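Local coordinates for protein PlaB phospholipase (PDB 6ZTI) that probably hydrolyses phospholipids as an alpha/beta hydrolase whose activity is controlled by NAD(H)-mediated tetramerization, at residues L233-E238 and L413-K418. Residues are numbered along the deposited sequence; the frame is centred on the assembly and turned at random. Where two conformers were deposited one is given.
Sequences LKLHQE and LGFRVK
F415 meets L235 and L233 within the mixed beta sheet that accompanies the alpha/beta-hydrolase core. Strands 231-238 and 412-419 are not neighbours in this sheet. Strands 452-463 and 429-439 come between them in the pairing order. The side chains of L233, L235 and F415 point across the space between these two unpaired strands, with L235 CA and F415 CA 10.2 Å apart. The gap is bridged by side chains, not by backbone pairing. All three touching residues are buried, and the contact is purely apolar.

F415 can be followed outward from its strand. CB points toward strand 231-238 but is still 5.2 Å from L235 CD1. CG is anti to the carbonyl carbon (chi1 -56°), which carries the ring toward the leucines. CD2 is the first ring atom to touch, with L235 CD1 at 4.0 Å. CE2 is next along the same edge; here the nearest neighbour changes from L235 CD1, 4.6 Å from CE2, to L233 CD2. CZ turns away again and is 5.3 Å from L233 CD2. Both leucine methyls therefore lie at the ring edge, near its plane. The side chains of L235 and F415 cross at about a right angle.

F345 packs on F415 edge to face, and I446 touches both F415 and L233. F436 of strand 429-439 packs on both leucines, so the intervening strand also contributes to this interior. L362, an NAD-binding residue, has its side chain about 4 Å from that of F415 at nearest atoms. The contact lies near the nucleotide site; the F415 side chain is about 8 Å from a bound thio-NAD.

L233 makes the looser of the two contacts: its CD2 methyl reaches F415 CE2 at 4.4 Å.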
ATOM      1  N   LEU B 233      -7.940  16.379 -27.721  1.00 10.97           N
ATOM      2  CA  LEU B 233      -7.790  15.502 -28.875  1.00 11.90           C
ATOM      3  C   LEU B 233      -8.219  14.113 -28.448  1.00 11.24           C
ATOM      4  O   LEU B 233      -7.659  13.550 -27.498  1.00  9.10           O
ATOM      5  CB  LEU B 233      -6.350  15.496 -29.378  1.00  8.28           C
ATOM      6  CG  LEU B 233      -5.922  14.424 -30.393  1.00 11.51           C
ATOM      7  CD1 LEU B 233      -6.553  14.641 -31.756  1.00 15.55           C
ATOM      8  CD2 LEU B 233      -4.429  14.442 -30.528  1.00 14.64           C
ATOM      9  N   LYS B 234      -9.227  13.579 -29.130  1.00  7.46           N
ATOM     10  CA  LYS B 234      -9.698  12.222 -28.902  1.00 11.87           C
ATOM     11  C   LYS B 234      -9.202  11.332 -30.035  1.00 12.59           C
ATOM     12  O   LYS B 234      -9.479  11.602 -31.212  1.00 11.02           O
ATOM     13  CB  LYS B 234     -11.220  12.168 -28.829  1.00 15.76           C
ATOM     14  CG  LYS B 234     -11.836  12.874 -27.649  1.00 17.08           C
ATOM     15  CD  LYS B 234     -13.353  12.674 -27.672  1.00 29.87           C
ATOM     16  CE  LYS B 234     -14.060  13.455 -26.574  1.00 39.64           C
ATOM     17  NZ  LYS B 234     -13.743  12.933 -25.214  1.00 42.21           N
ATOM     18  N   LEU B 235      -8.479  10.275 -29.669  1.00  8.54           N
ATOM     19  CA  LEU B 235      -7.979   9.260 -30.594  1.00 12.26           C
ATOM     20  C   LEU B 235      -8.620   7.936 -30.217  1.00 15.88           C
ATOM     21  O   LEU B 235      -8.322   7.380 -29.151  1.00 10.78           O
ATOM     22  CB  LEU B 235      -6.460   9.134 -30.535  1.00 10.92           C
ATOM     23  CG  LEU B 235      -5.647  10.412 -30.688  1.00 19.04           C
ATOM     24  CD1 LEU B 235      -4.164  10.082 -30.545  1.00 19.32           C
ATOM     25  CD2 LEU B 235      -5.949  11.076 -32.023  1.00 11.39           C
ATOM     26  N   HIS B 236      -9.470   7.421 -31.103  1.00 14.02           N
ATOM     27  CA  HIS B 236     -10.242   6.215 -30.853  1.00 14.19           C
ATOM     28  C   HIS B 236      -9.824   5.146 -31.840  1.00 16.65           C
ATOM     29  O   HIS B 236      -9.821   5.377 -33.053  1.00 13.42           O
ATOM     30  CB  HIS B 236     -11.740   6.488 -30.962  1.00 17.59           C
ATOM     31  CG  HIS B 236     -12.290   7.248 -29.798  1.00 31.41           C
ATOM     32  ND1 HIS B 236     -13.642   7.416 -29.589  1.00 40.53           N
ATOM     33  CD2 HIS B 236     -11.666   7.883 -28.776  1.00 25.80           C
ATOM     34  CE1 HIS B 236     -13.827   8.123 -28.487  1.00 36.28           C
ATOM     35  NE2 HIS B 236     -12.643   8.416 -27.973  1.00 32.46           N
ATOM     36  N   GLN B 237      -9.489   3.978 -31.306  1.00 12.96           N
ATOM     37  CA  GLN B 237      -8.985   2.879 -32.105  1.00 15.60           C
ATOM     38  C   GLN B 237     -10.146   2.130 -32.733  1.00 16.98           C
ATOM     39  O   GLN B 237     -11.154   1.848 -32.079  1.00 22.14           O
ATOM     40  CB  GLN B 237      -8.159   1.930 -31.239  1.00 13.85           C
ATOM     41  CG  GLN B 237      -7.474   0.809 -31.993  1.00 11.70           C
ATOM     42  CD  GLN B 237      -6.559   0.011 -31.090  1.00 12.30           C
ATOM     43  OE1 GLN B 237      -6.991  -0.532 -30.071  1.00 11.71           O
ATOM     44  NE2 GLN B 237      -5.290  -0.055 -31.451  1.00 12.50           N
ATOM     45  N   GLU B 238      -9.993   1.811 -34.007  1.00 19.06           N
ATOM     46  CA  GLU B 238     -10.962   1.022 -34.746  1.00 25.70           C
ATOM     47  C   GLU B 238     -10.223  -0.109 -35.445  1.00 33.51           C
ATOM     48  O   GLU B 238      -8.998  -0.079 -35.584  1.00 33.70           O
ATOM     49  CB  GLU B 238     -11.714   1.889 -35.762  1.00 29.75           C
ATOM     50  CG  GLU B 238     -13.211   1.632 -35.805  1.00 46.73           C
ATOM     51  CD  GLU B 238     -13.920   2.127 -34.564  1.00 44.48           C
ATOM     52  OE1 GLU B 238     -14.640   1.322 -33.942  1.00 44.27           O
ATOM     53  OE2 GLU B 238     -13.753   3.316 -34.210  1.00 43.88           O
ATOM     54  N   LEU B 413       5.299  14.434 -36.365  1.00 11.78           N
ATOM     55  CA  LEU B 413       5.212  14.156 -34.943  1.00 14.69           C
ATOM     56  C   LEU B 413       4.044  13.211 -34.728  1.00  8.75           C
ATOM     57  O   LEU B 413       2.968  13.417 -35.292  1.00  9.01           O
ATOM     58  CB  LEU B 413       4.995  15.424 -34.114  1.00 12.08           C
ATOM     59  CG  LEU B 413       4.807  15.205 -32.614  1.00 16.66           C
ATOM     60  CD1 LEU B 413       6.057  14.631 -31.998  1.00 18.85           C
ATOM     61  CD2 LEU B 413       4.447  16.540 -31.943  1.00 17.80           C
ATOM     62  N   GLY B 414       4.245  12.208 -33.878  1.00  8.53           N
ATOM     63  CA  GLY B 414       3.209  11.234 -33.628  1.00 12.17           C
ATOM     64  C   GLY B 414       3.273  10.638 -32.237  1.00 15.45           C
ATOM     65  O   GLY B 414       4.154  10.957 -31.431  1.00  8.88           O
ATOM     66  N   PHE B 415       2.282   9.792 -31.953  1.00 16.64           N
ATOM     67  CA  PHE B 415       2.209   9.006 -30.732  1.00 12.45           C
ATOM     68  C   PHE B 415       2.155   7.527 -31.076  1.00 12.68           C
ATOM     69  O   PHE B 415       1.549   7.128 -32.071  1.00 10.27           O
ATOM     70  CB  PHE B 415       0.954   9.310 -29.905  1.00 13.25           C
ATOM     71  CG  PHE B 415       0.790  10.735 -29.537  1.00 17.29           C
ATOM     72  CD1 PHE B 415       1.835  11.449 -29.007  1.00 20.43           C
ATOM     73  CD2 PHE B 415      -0.434  11.353 -29.687  1.00 22.50           C
ATOM     74  CE1 PHE B 415       1.674  12.760 -28.647  1.00 12.18           C
ATOM     75  CE2 PHE B 415      -0.598  12.677 -29.330  1.00 19.27           C
ATOM     76  CZ  PHE B 415       0.459  13.377 -28.817  1.00 23.05           C
ATOM     77  N   ARG B 416       2.751   6.710 -30.217  1.00 12.96           N
ATOM     78  CA  ARG B 416       2.547   5.274 -30.248  1.00 13.61           C
ATOM     79  C   ARG B 416       2.261   4.820 -28.823  1.00 13.26           C
ATOM     80  O   ARG B 416       2.984   5.191 -27.887  1.00 13.83           O
ATOM     81  CB  ARG B 416       3.756   4.546 -30.836  1.00 14.49           C
ATOM     82  CG  ARG B 416       3.711   3.059 -30.628  1.00 18.82           C
ATOM     83  CD  ARG B 416       4.830   2.310 -31.385  1.00 26.56           C
ATOM     84  NE  ARG B 416       4.428   1.947 -32.749  1.00 34.33           N
ATOM     85  CZ  ARG B 416       4.913   0.915 -33.445  1.00 38.71           C
ATOM     86  NH1 ARG B 416       5.832   0.111 -32.914  1.00 28.99           N
ATOM     87  NH2 ARG B 416       4.462   0.671 -34.675  1.00 29.75           N
ATOM     88  N   VAL B 417       1.188   4.055 -28.657  1.00  8.33           N
ATOM     89  CA  VAL B 417       0.760   3.553 -27.360  1.00 10.48           C
ATOM     90  C   VAL B 417       0.747   2.038 -27.441  1.00 21.10           C
ATOM     91  O   VAL B 417       0.060   1.459 -28.293  1.00 10.44           O
ATOM     92  CB  VAL B 417      -0.624   4.070 -26.955  1.00 15.07           C
ATOM     93  CG1 VAL B 417      -1.034   3.434 -25.638  1.00 19.84           C
ATOM     94  CG2 VAL B 417      -0.614   5.562 -26.843  1.00 24.83           C
ATOM     95  N   LYS B 418       1.506   1.407 -26.562  1.00 14.91           N
ATOM     96  CA  LYS B 418       1.540  -0.041 -26.410  0.52 11.30           C
ATOM     97  C   LYS B 418       0.945  -0.357 -25.042  1.00 12.53           C
ATOM     98  O   LYS B 418       1.569  -0.076 -24.016  1.00 12.62           O
ATOM     99  CB  LYS B 418       2.977  -0.544 -26.535  0.52 16.05           C
ATOM    100  CG  LYS B 418       3.160  -2.056 -26.529  0.52 23.38           C
ATOM    101  CD  LYS B 418       4.646  -2.397 -26.578  0.52 25.94           C
ATOM    102  CE  LYS B 418       4.897  -3.888 -26.423  0.52 32.98           C
ATOM    103  NZ  LYS B 418       6.191  -4.188 -25.741  0.52 22.25           N
TER